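Local coordinates for OHCU decarboxylase (Arabidopsis thaliana, PDB 2Q37), which catalyses the stereoselective decarboxylation of OHCU to (S)-allantoin, the last step of uric acid degradation, as the N-terminal domain of a bifunctional plant protein, at residues 119-129 with 147-158; 100-108 with 135-143. One frame throughout, in Å; residues are numbered along the deposited sequence.

Contact 1 of 2, residues 119-129 with 147-158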
loop_
_atom_site.group_PDB
_atom_site.type_symbol
_atom_site.label_atom_id
_atom_site.label_comp_id
_atom_site.label_asym_id
_atom_site.label_seq_id
_atom_site.Cartn_x
_atom_site.Cartn_y
_atom_site.Cartn_z
ATOM N N TRP A 119 -15.308 9.912 -12.867
ATOM C CA TRP A 119 -13.923 9.960 -12.429
ATOM C C TRP A 119 -13.627 9.006 -11.268
ATOM O O TRP A 119 -12.479 8.579 -11.103
ATOM C CB TRP A 119 -13.525 11.380 -12.051
ATOM C CG TRP A 119 -13.182 12.219 -13.232
ATOM C CD1 TRP A 119 -14.044 12.948 -14.000
ATOM C CD2 TRP A 119 -11.873 12.434 -13.783
ATOM N NE1 TRP A 119 -13.354 13.611 -14.993
ATOM C CE2 TRP A 119 -12.020 13.312 -14.884
ATOM C CE3 TRP A 119 -10.591 11.971 -13.455
ATOM C CZ2 TRP A 119 -10.934 13.738 -15.656
ATOM C CZ3 TRP A 119 -9.510 12.394 -14.219
ATOM C CH2 TRP A 119 -9.689 13.270 -15.310
ATOM N N ASN A 120 -14.646 8.676 -10.470
ATOM C CA ASN A 120 -14.454 7.748 -9.353
ATOM C C ASN A 120 -14.085 6.397 -9.919
ATOM O O ASN A 120 -13.263 5.665 -9.352
ATOM C CB ASN A 120 -15.714 7.606 -8.513
ATOM C CG ASN A 120 -15.727 8.546 -7.339
ATOM O OD1 ASN A 120 -14.848 8.487 -6.484
ATOM N ND2 ASN A 120 -16.722 9.423 -7.286
ATOM N N VAL A 121 -14.702 6.068 -11.048
ATOM C CA VAL A 121 -14.428 4.818 -11.725
ATOM C C VAL A 121 -12.996 4.853 -12.247
ATOM O O VAL A 121 -12.259 3.879 -12.095
ATOM C CB VAL A 121 -15.373 4.615 -12.913
ATOM C CG1 VAL A 121 -14.930 3.400 -13.721
ATOM C CG2 VAL A 121 -16.790 4.439 -12.418
ATOM N N LEU A 122 -12.614 5.974 -12.866
ATOM C CA LEU A 122 -11.266 6.135 -13.415
ATOM C C LEU A 122 -10.200 6.057 -12.330
ATOM O O LEU A 122 -9.153 5.454 -12.529
ATOM C CB LEU A 122 -11.103 7.482 -14.114
ATOM C CG LEU A 122 -12.072 7.909 -15.211
ATOM C CD1 LEU A 122 -11.491 9.158 -15.876
ATOM C CD2 LEU A 122 -12.268 6.796 -16.241
ATOM N N TYR A 123 -10.470 6.682 -11.191
ATOM C CA TYR A 123 -9.526 6.711 -10.084
ATOM C C TYR A 123 -9.318 5.333 -9.453
ATOM O O TYR A 123 -8.194 4.961 -9.114
ATOM C CB TYR A 123 -10.017 7.736 -9.050
ATOM C CG TYR A 123 -9.134 7.944 -7.841
ATOM C CD1 TYR A 123 -9.064 6.983 -6.827
ATOM C CD2 TYR A 123 -8.391 9.111 -7.694
ATOM C CE1 TYR A 123 -8.271 7.177 -5.692
ATOM C CE2 TYR A 123 -7.593 9.320 -6.555
ATOM C CZ TYR A 123 -7.543 8.345 -5.568
ATOM O OH TYR A 123 -6.758 8.526 -4.467
ATOM N N LYS A 124 -10.399 4.575 -9.314
ATOM C CA LYS A 124 -10.341 3.245 -8.721
ATOM C C LYS A 124 -9.520 2.326 -9.601
ATOM O O LYS A 124 -8.755 1.494 -9.114
ATOM C CB LYS A 124 -11.752 2.687 -8.561
ATOM C CG LYS A 124 -11.922 1.759 -7.378
ATOM C CD LYS A 124 -11.255 0.421 -7.609
ATOM C CE LYS A 124 -11.562 -0.536 -6.463
ATOM N NZ LYS A 124 -13.006 -0.490 -6.072
ATOM N N LYS A 125 -9.687 2.482 -10.910
ATOM C CA LYS A 125 -8.946 1.674 -11.865
ATOM C C LYS A 125 -7.452 1.973 -11.698
ATOM O O LYS A 125 -6.633 1.059 -11.562
ATOM C CB LYS A 125 -9.385 1.992 -13.307
ATOM C CG LYS A 125 -8.596 1.203 -14.363
ATOM C CD LYS A 125 -8.924 1.582 -15.823
ATOM C CE LYS A 125 -8.135 0.677 -16.803
ATOM N NZ LYS A 125 -8.310 0.973 -18.267
ATOM N N LYS A 126 -7.104 3.255 -11.694
ATOM C CA LYS A 126 -5.713 3.638 -11.565
ATOM C C LYS A 126 -5.060 3.332 -10.216
ATOM O O LYS A 126 -4.004 2.716 -10.176
ATOM C CB LYS A 126 -5.541 5.126 -11.886
ATOM C CG LYS A 126 -4.081 5.632 -11.880
ATOM C CD LYS A 126 -4.027 7.028 -12.511
ATOM C CE LYS A 126 -2.621 7.615 -12.618
ATOM N NZ LYS A 126 -2.092 8.140 -11.327
ATOM N N PHE A 127 -5.687 3.723 -9.112
ATOM C CA PHE A 127 -5.065 3.527 -7.803
ATOM C C PHE A 127 -5.372 2.263 -7.015
ATOM O O PHE A 127 -4.617 1.895 -6.120
ATOM C CB PHE A 127 -5.313 4.777 -6.949
ATOM C CG PHE A 127 -4.672 6.013 -7.510
ATOM C CD1 PHE A 127 -3.300 6.232 -7.365
ATOM C CD2 PHE A 127 -5.418 6.936 -8.239
ATOM C CE1 PHE A 127 -2.680 7.357 -7.945
ATOM C CE2 PHE A 127 -4.805 8.064 -8.824
ATOM C CZ PHE A 127 -3.434 8.275 -8.678
ATOM N N GLY A 128 -6.467 1.589 -7.326
ATOM C CA GLY A 128 -6.768 0.362 -6.605
ATOM C C GLY A 128 -7.682 0.503 -5.406
ATOM O O GLY A 128 -8.071 -0.489 -4.807
ATOM N N PHE A 129 -7.991 1.731 -5.019
ATOM C CA PHE A 129 -8.911 1.985 -3.914
ATOM C C PHE A 129 -9.688 3.222 -4.345
ATOM O O PHE A 129 -9.280 3.908 -5.292
ATOM C CB PHE A 129 -8.151 2.205 -2.597
ATOM C CG PHE A 129 -6.930 3.073 -2.728
ATOM C CD1 PHE A 129 -7.045 4.474 -2.785
ATOM C CD2 PHE A 129 -5.652 2.496 -2.800
ATOM C CE1 PHE A 129 -5.905 5.287 -2.914
ATOM C CE2 PHE A 129 -4.495 3.302 -2.931
ATOM C CZ PHE A 129 -4.621 4.699 -2.988
ATOM N N LEU A 147 -10.107 15.621 -6.933
ATOM C CA LEU A 147 -9.964 14.269 -7.467
ATOM C C LEU A 147 -9.164 14.312 -8.777
ATOM O O LEU A 147 -8.173 13.598 -8.914
ATOM C CB LEU A 147 -11.350 13.632 -7.677
ATOM C CG LEU A 147 -11.654 12.358 -8.489
ATOM C CD1 LEU A 147 -10.406 11.651 -8.954
ATOM C CD2 LEU A 147 -12.520 11.448 -7.631
ATOM N N LYS A 148 -9.589 15.145 -9.728
ATOM C CA LYS A 148 -8.881 15.283 -11.007
ATOM C C LYS A 148 -7.418 15.640 -10.754
ATOM O O LYS A 148 -6.505 15.117 -11.405
ATOM C CB LYS A 148 -9.498 16.391 -11.860
ATOM C CG LYS A 148 -10.748 16.008 -12.610
ATOM C CD LYS A 148 -11.288 17.216 -13.349
ATOM C CE LYS A 148 -12.573 16.877 -14.078
ATOM N NZ LYS A 148 -13.455 18.083 -14.164
ATOM N N GLU A 149 -7.206 16.548 -9.810
ATOM C CA GLU A 149 -5.869 16.980 -9.453
ATOM C C GLU A 149 -5.088 15.742 -8.986
ATOM O O GLU A 149 -4.078 15.365 -9.584
ATOM C CB GLU A 149 -5.954 18.005 -8.313
ATOM C CG GLU A 149 -4.809 18.987 -8.226
ATOM C CD GLU A 149 -4.994 20.201 -9.145
ATOM O OE1 GLU A 149 -5.245 20.007 -10.362
ATOM O OE2 GLU A 149 -4.879 21.354 -8.650
ATOM N N ARG A 150 -5.584 15.093 -7.934
ATOM C CA ARG A 150 -4.914 13.928 -7.358
ATOM C C ARG A 150 -4.711 12.747 -8.292
ATOM O O ARG A 150 -3.846 11.901 -8.050
ATOM C CB ARG A 150 -5.653 13.482 -6.093
ATOM C CG ARG A 150 -5.410 14.419 -4.913
ATOM C CD ARG A 150 -6.354 14.151 -3.760
ATOM N NE ARG A 150 -6.327 12.754 -3.353
ATOM C CZ ARG A 150 -6.971 12.284 -2.297
ATOM N NH1 ARG A 150 -7.687 13.107 -1.536
ATOM N NH2 ARG A 150 -6.910 10.988 -2.014
ATOM N N TYR A 151 -5.493 12.701 -9.361
ATOM C CA TYR A 151 -5.393 11.622 -10.322
ATOM C C TYR A 151 -3.979 11.523 -10.939
ATOM O O TYR A 151 -3.532 10.445 -11.349
ATOM C CB TYR A 151 -6.430 11.830 -11.423
ATOM C CG TYR A 151 -6.566 10.640 -12.348
ATOM C CD1 TYR A 151 -7.207 9.480 -11.928
ATOM C CD2 TYR A 151 -6.035 10.668 -13.633
ATOM C CE1 TYR A 151 -7.316 8.379 -12.765
ATOM C CE2 TYR A 151 -6.137 9.571 -14.476
ATOM C CZ TYR A 151 -6.776 8.435 -14.036
ATOM O OH TYR A 151 -6.865 7.343 -14.857
ATOM N N GLU A 152 -3.280 12.649 -10.991
ATOM C CA GLU A 152 -1.937 12.708 -11.562
ATOM C C GLU A 152 -0.796 12.369 -10.596
ATOM O O GLU A 152 0.375 12.574 -10.924
ATOM C CB GLU A 152 -1.680 14.103 -12.146
ATOM C CG GLU A 152 -1.655 14.168 -13.662
ATOM C CD GLU A 152 -2.991 13.832 -14.290
ATOM O OE1 GLU A 152 -4.007 14.409 -13.846
ATOM O OE2 GLU A 152 -3.020 13.002 -15.232
ATOM N N ASN A 153 -1.123 11.877 -9.408
ATOM C CA ASN A 153 -0.103 11.531 -8.429
ATOM C C ASN A 153 0.340 10.092 -8.649
ATOM O O ASN A 153 -0.356 9.317 -9.301
ATOM C CB ASN A 153 -0.671 11.665 -7.010
ATOM C CG ASN A 153 -0.862 13.110 -6.583
ATOM O OD1 ASN A 153 -1.701 13.416 -5.734
ATOM N ND2 ASN A 153 -0.075 14.004 -7.156
ATOM N N ARG A 154 1.504 9.740 -8.116
ATOM C CA ARG A 154 2.002 8.369 -8.217
ATOM C C ARG A 154 1.135 7.551 -7.251
ATOM O O ARG A 154 0.765 8.037 -6.188
ATOM C CB ARG A 154 3.456 8.272 -7.723
ATOM C CG ARG A 154 4.521 9.140 -8.407
ATOM C CD ARG A 154 5.857 8.956 -7.659
ATOM N NE ARG A 154 6.179 7.530 -7.495
ATOM C CZ ARG A 154 6.865 7.010 -6.474
ATOM N NH1 ARG A 154 7.322 7.792 -5.499
ATOM N NH2 ARG A 154 7.070 5.699 -6.418
ATOM N N PRO A 155 0.805 6.299 -7.598
ATOM C CA PRO A 155 -0.016 5.502 -6.681
ATOM C C PRO A 155 0.477 5.486 -5.224
ATOM O O PRO A 155 -0.333 5.518 -4.292
ATOM C CB PRO A 155 0.020 4.113 -7.312
ATOM C CG PRO A 155 0.022 4.433 -8.781
ATOM C CD PRO A 155 1.044 5.567 -8.856
ATOM N N ILE A 156 1.789 5.453 -5.013
ATOM C CA ILE A 156 2.299 5.396 -3.645
ATOM C C ILE A 156 1.956 6.664 -2.887
ATOM O O ILE A 156 1.637 6.586 -1.703
ATOM C CB ILE A 156 3.860 5.133 -3.590
ATOM C CG1 ILE A 156 4.342 5.070 -2.140
ATOM C CG2 ILE A 156 4.631 6.245 -4.293
ATOM C CD1 ILE A 156 3.898 3.855 -1.389
ATOM N N VAL A 157 2.015 7.819 -3.561
ATOM C CA VAL A 157 1.698 9.092 -2.913
ATOM C C VAL A 157 0.201 9.227 -2.680
ATOM O O VAL A 157 -0.223 9.786 -1.661
ATOM C CB VAL A 157 2.192 10.341 -3.720
ATOM C CG1 VAL A 157 3.705 10.296 -3.896
ATOM C CG2 VAL A 157 1.513 10.403 -5.042
ATOM N N GLU A 158 -0.607 8.732 -3.610
ATOM C CA GLU A 158 -2.037 8.790 -3.389
ATOM C C GLU A 158 -2.385 7.976 -2.133
ATOM O O GLU A 158 -3.309 8.313 -1.402
ATOM C CB GLU A 158 -2.819 8.259 -4.598
ATOM C CG GLU A 158 -3.296 9.377 -5.507
ATOM C CD GLU A 158 -3.934 10.520 -4.728
ATOM O OE1 GLU A 158 -5.078 10.379 -4.230
ATOM O OE2 GLU A 158 -3.269 11.564 -4.593
#

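Contact 2 of 2, residues 100-108 with 135-143. With 3AL (1-[(4S)-2,5-dioxoimidazolidin-4-yl]urea), chain B.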
loop_
_atom_site.group_PDB
_atom_site.type_symbol
_atom_site.label_atom_id
_atom_site.label_comp_id
_atom_site.label_asym_id
_atom_site.label_seq_id
_atom_site.Cartn_x
_atom_site.Cartn_y
_atom_site.Cartn_z
ATOM N N GLU A 100 -20.820 13.661 6.302
ATOM C CA GLU A 100 -19.761 14.640 6.127
ATOM C C GLU A 100 -20.069 15.300 4.794
ATOM O O GLU A 100 -19.563 16.382 4.489
ATOM C CB GLU A 100 -18.394 13.975 6.040
ATOM C CG GLU A 100 -17.766 13.639 7.368
ATOM C CD GLU A 100 -18.098 12.249 7.850
ATOM O OE1 GLU A 100 -18.375 11.374 7.000
ATOM O OE2 GLU A 100 -18.056 12.028 9.085
ATOM N N GLN A 101 -20.918 14.628 4.012
ATOM C CA GLN A 101 -21.318 15.113 2.702
ATOM C C GLN A 101 -22.604 15.959 2.643
ATOM O O GLN A 101 -23.087 16.305 1.550
ATOM C CB GLN A 101 -21.428 13.941 1.743
ATOM C CG GLN A 101 -20.170 13.681 0.975
ATOM C CD GLN A 101 -20.375 12.665 -0.137
ATOM O OE1 GLN A 101 -20.504 11.466 0.112
ATOM N NE2 GLN A 101 -20.421 13.143 -1.375
ATOM N N SER A 102 -23.150 16.312 3.804
ATOM C CA SER A 102 -24.365 17.120 3.853
ATOM C C SER A 102 -24.230 18.421 3.075
ATOM O O SER A 102 -25.085 18.726 2.243
ATOM C CB SER A 102 -24.742 17.420 5.300
ATOM O OG SER A 102 -23.581 17.597 6.082
ATOM N N THR A 103 -23.162 19.176 3.341
ATOM C CA THR A 103 -22.894 20.442 2.653
ATOM C C THR A 103 -22.831 20.236 1.136
ATOM O O THR A 103 -23.422 20.980 0.360
ATOM C CB THR A 103 -21.550 21.040 3.117
ATOM O OG1 THR A 103 -21.674 21.504 4.466
ATOM C CG2 THR A 103 -21.125 22.199 2.222
ATOM N N ALA A 104 -22.120 19.210 0.708
ATOM C CA ALA A 104 -22.012 18.965 -0.708
ATOM C C ALA A 104 -23.374 18.620 -1.340
ATOM O O ALA A 104 -23.630 18.980 -2.494
ATOM C CB ALA A 104 -21.002 17.862 -0.964
ATOM N N PHE A 105 -24.246 17.920 -0.608
ATOM C CA PHE A 105 -25.553 17.581 -1.179
ATOM C C PHE A 105 -26.533 18.739 -1.113
ATOM O O PHE A 105 -27.392 18.879 -1.977
ATOM C CB PHE A 105 -26.129 16.322 -0.535
ATOM C CG PHE A 105 -25.613 15.062 -1.160
ATOM C CD1 PHE A 105 -25.869 14.796 -2.496
ATOM C CD2 PHE A 105 -24.806 14.184 -0.440
ATOM C CE1 PHE A 105 -25.331 13.689 -3.108
ATOM C CE2 PHE A 105 -24.259 13.068 -1.044
ATOM C CZ PHE A 105 -24.519 12.819 -2.380
ATOM N N ALA A 106 -26.380 19.588 -0.108
ATOM C CA ALA A 106 -27.212 20.770 0.012
ATOM C C ALA A 106 -26.742 21.802 -1.042
ATOM O O ALA A 106 -27.271 22.915 -1.108
ATOM C CB ALA A 106 -27.077 21.354 1.415
ATOM N N THR A 107 -25.754 21.441 -1.862
ATOM C CA THR A 107 -25.238 22.364 -2.875
ATOM C C THR A 107 -24.891 21.657 -4.177
ATOM O O THR A 107 -24.377 22.275 -5.106
ATOM C CB THR A 107 -23.928 23.076 -2.406
ATOM O OG1 THR A 107 -22.907 22.091 -2.158
ATOM C CG2 THR A 107 -24.163 23.904 -1.142
ATOM N N THR A 108 -25.162 20.361 -4.249
ATOM C CA THR A 108 -24.804 19.606 -5.437
ATOM C C THR A 108 -25.541 20.027 -6.699
ATOM O O THR A 108 -26.387 20.926 -6.679
ATOM C CB THR A 108 -25.032 18.110 -5.229
ATOM O OG1 THR A 108 -24.360 17.378 -6.261
ATOM C CG2 THR A 108 -26.514 17.797 -5.285
ATOM N N ALA A 135 -14.690 15.204 3.506
ATOM C CA ALA A 135 -15.670 16.136 2.934
ATOM C C ALA A 135 -16.246 16.904 4.119
ATOM O O ALA A 135 -16.162 16.430 5.258
ATOM C CB ALA A 135 -16.761 15.360 2.244
ATOM N N SER A 136 -16.819 18.076 3.908
ATOM C CA SER A 136 -17.363 18.774 5.078
ATOM C C SER A 136 -17.995 20.100 4.767
ATOM O O SER A 136 -19.206 20.288 4.922
ATOM C CB SER A 136 -16.290 18.985 6.133
ATOM O OG SER A 136 -16.643 18.278 7.309
ATOM N N GLY A 137 -17.162 21.042 4.377
ATOM C CA GLY A 137 -17.672 22.333 3.988
ATOM C C GLY A 137 -17.359 22.274 2.515
ATOM O O GLY A 137 -17.407 23.269 1.800
ATOM N N ARG A 138 -17.031 21.077 2.053
ATOM C CA ARG A 138 -16.674 20.911 0.670
ATOM C C ARG A 138 -17.873 20.629 -0.210
ATOM O O ARG A 138 -18.869 20.027 0.206
ATOM C CB ARG A 138 -15.642 19.796 0.536
ATOM C CG ARG A 138 -14.580 19.824 1.634
ATOM C CD ARG A 138 -13.230 20.337 1.163
ATOM N NE ARG A 138 -12.172 19.384 1.518
ATOM C CZ ARG A 138 -11.717 19.180 2.756
ATOM N NH1 ARG A 138 -12.214 19.878 3.783
ATOM N NH2 ARG A 138 -10.787 18.238 2.973
ATOM N N THR A 139 -17.751 21.102 -1.441
ATOM C CA THR A 139 -18.750 20.938 -2.477
ATOM C C THR A 139 -18.323 19.751 -3.337
ATOM O O THR A 139 -17.159 19.341 -3.301
ATOM C CB THR A 139 -18.791 22.202 -3.335
ATOM O OG1 THR A 139 -19.456 23.243 -2.607
ATOM C CG2 THR A 139 -19.506 21.943 -4.643
ATOM N N HIS A 140 -19.258 19.172 -4.086
ATOM C CA HIS A 140 -18.900 18.063 -4.963
ATOM C C HIS A 140 -17.977 18.601 -6.050
ATOM O O HIS A 140 -17.093 17.895 -6.552
ATOM C CB HIS A 140 -20.143 17.439 -5.593
ATOM C CG HIS A 140 -20.924 16.590 -4.645
ATOM N ND1 HIS A 140 -22.141 16.975 -4.130
ATOM C CD2 HIS A 140 -20.643 15.386 -4.096
ATOM C CE1 HIS A 140 -22.579 16.042 -3.303
ATOM N NE2 HIS A 140 -21.688 15.067 -3.265
ATOM N N ALA A 141 -18.185 19.869 -6.388
ATOM C CA ALA A 141 -17.389 20.549 -7.397
ATOM C C ALA A 141 -15.925 20.691 -6.940
ATOM O O ALA A 141 -14.992 20.380 -7.697
ATOM C CB ALA A 141 -17.994 21.920 -7.686
ATOM N N GLU A 142 -15.715 21.161 -5.711
ATOM C CA GLU A 142 -14.358 21.313 -5.210
ATOM C C GLU A 142 -13.711 19.940 -5.113
ATOM O O GLU A 142 -12.543 19.763 -5.473
ATOM C CB GLU A 142 -14.356 21.964 -3.836
ATOM C CG GLU A 142 -15.111 23.268 -3.790
ATOM C CD GLU A 142 -15.277 23.771 -2.381
ATOM O OE1 GLU A 142 -15.224 22.939 -1.453
ATOM O OE2 GLU A 142 -15.472 24.986 -2.194
HETATM N N MSE A 143 -14.479 18.963 -4.639
HETATM C CA MSE A 143 -13.963 17.611 -4.492
HETATM C C MSE A 143 -13.698 16.935 -5.826
HETATM O O MSE A 143 -12.779 16.140 -5.932
HETATM C CB MSE A 143 -14.914 16.776 -3.641
HETATM C CG MSE A 143 -14.968 17.246 -2.198
HETATM SE SE MSE A 143 -15.793 15.944 -1.017
HETATM C CE MSE A 143 -17.579 16.736 -0.830
HETATM C C4 3AL B . -15.604 9.629 2.931
HETATM C C5 3AL B . -16.748 9.447 3.795
HETATM O O5 3AL B . -17.531 8.552 3.986
HETATM N N7 3AL B . -16.947 10.606 4.570
HETATM C C8 3AL B . -15.953 11.491 4.181
HETATM O O8 3AL B . -15.838 12.609 4.667
HETATM N N9 3AL B . -15.135 10.943 3.195
HETATM N N3 3AL B . -15.931 9.323 1.539
HETATM C C2 3AL B . -14.824 9.451 0.568
HETATM N N1 3AL B . -15.097 9.178 -0.577
HETATM O O2 3AL B . -13.633 9.831 0.991
HETATM O O HOH W 1 -20.825 18.581 5.525
HETATM O O HOH W 2 -19.592 18.096 2.299
#

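Contact 1 of 2, residues 119-129 with 147-158
Leu-147 sets its CD1 methyl against the ring of Tyr-123, Leu-147 CD1 lying 3.5 Å from Tyr-123 CD2, and turns its CG toward the CB of Trp-119. Lys-148 then crosses the indole at about a right angle. Its CG stands over the six-membered ring, 3.7 Å from the centroid in a CH-pi contact, and the extended chain carries CE past NE1 and NZ on to a salt bridge with Glu-115. Arg-150 folds its guanidinium back toward Glu-158. Tyr-151, its CG trans to the main-chain nitrogen (chi1 -170°), lies with its ring between two partners. The edge of Trp-119 meets one face in a T-shaped stack, planes at 87°; on the other lies the aliphatic part of Lys-126, CD 3.4 Å from Tyr-151 CZ. A bend at the end of that lysine chain brings NZ to Tyr-151 O, 2.7 Å away.

In the all-alpha OHCU decarboxylase domain, a type I turn from Arg-150 to Asn-153 leads from helix 140-150 toward helix 155-178, and the C-terminal part of helix 110-127 packs against both. Past the turn, Arg-154 reaches Phe-63 O of the second subunit, and Pro-155 brings its CA to the edge of Phe-127, 3.4 Å from CD1. Glu-158 lays its CG over one face of the same ring. Its OE1 accepts from Tyr-123 OH at 2.5 Å through the anti lone pair, whereas Arg-150 NE and NH2 grip it side-on from the syn side, NE at 2.8 Å from OE1; three donors on one buried oxygen would probably keep this carboxylate ionised.

Contact 2 of 2, residues 100-108 with 135-143
One wall of the (S)-allantoin pocket is built where Glu-100 and Ala-135 come together, each holding the ligand by a different kind of group. Glu-100 OE1 accepts from the ring nitrogen N7 of allantoin at 2.9 Å and also forms a salt bridge with Arg-173, which probably helps to fix the carboxylate. Ala-135 gives its backbone N to the ligand O8, 3.1 Å away and nearly straight at 172°.

Behind this wall the two segments are tied together. Thr-103 OG1 donates to Ser-136 O at 2.8 Å, lying in the carbonyl plane, and a water bridges Glu-100 O, Ala-104 N and Arg-138 O. Deeper in, His-140 fills the space beside the short helix 102-105. Ala-104 CB sits over its imidazole face, 3.5 Å from the ring centroid, with the Met-143 methyl CE 3.6 Å from that CB, and the edge of His-140 points CE1 at the face of Phe-105, planes at 65°. Were the imidazole of His-140 replaced by the methyl of an alanine, a gap would probably open beside Ala-104 and the Phe-105 face would lose the ring edge set against it.

Main-chain groups from loops, Ala-135 N together with the carbonyls of Pro-79, Phe-131 and Ile-133, join the acidic side chain of Glu-100 in hydrogen-bonding to (S)-allantoin in this product-bound OHCU decarboxylase site, whose proton donor is His-78.

In the fold
The two contacts illustrate how one helix can serve different tasks at its two ends. Helix 140-150 begins in contact 2 and finishes in contact 1, the contact centres 20 Å apart, and the partner helices, 102-105 and 110-127, follow each other in the chain. Both contacts are partly buried, but contact 1 is larger and reaches the second subunit, whereas contact 2 touches no other chain of the assembly and faces the bound allantoin. Chemistry follows place. An edge-to-face aromatic pair, CH-pi contacts with lysine chains and a salt bridge from Arg-150 to the buried Glu-158 mark 119-129 with 147-158; a buried histidine, small side chains, bridging water and loop backbone groups make up 100-108 with 135-143.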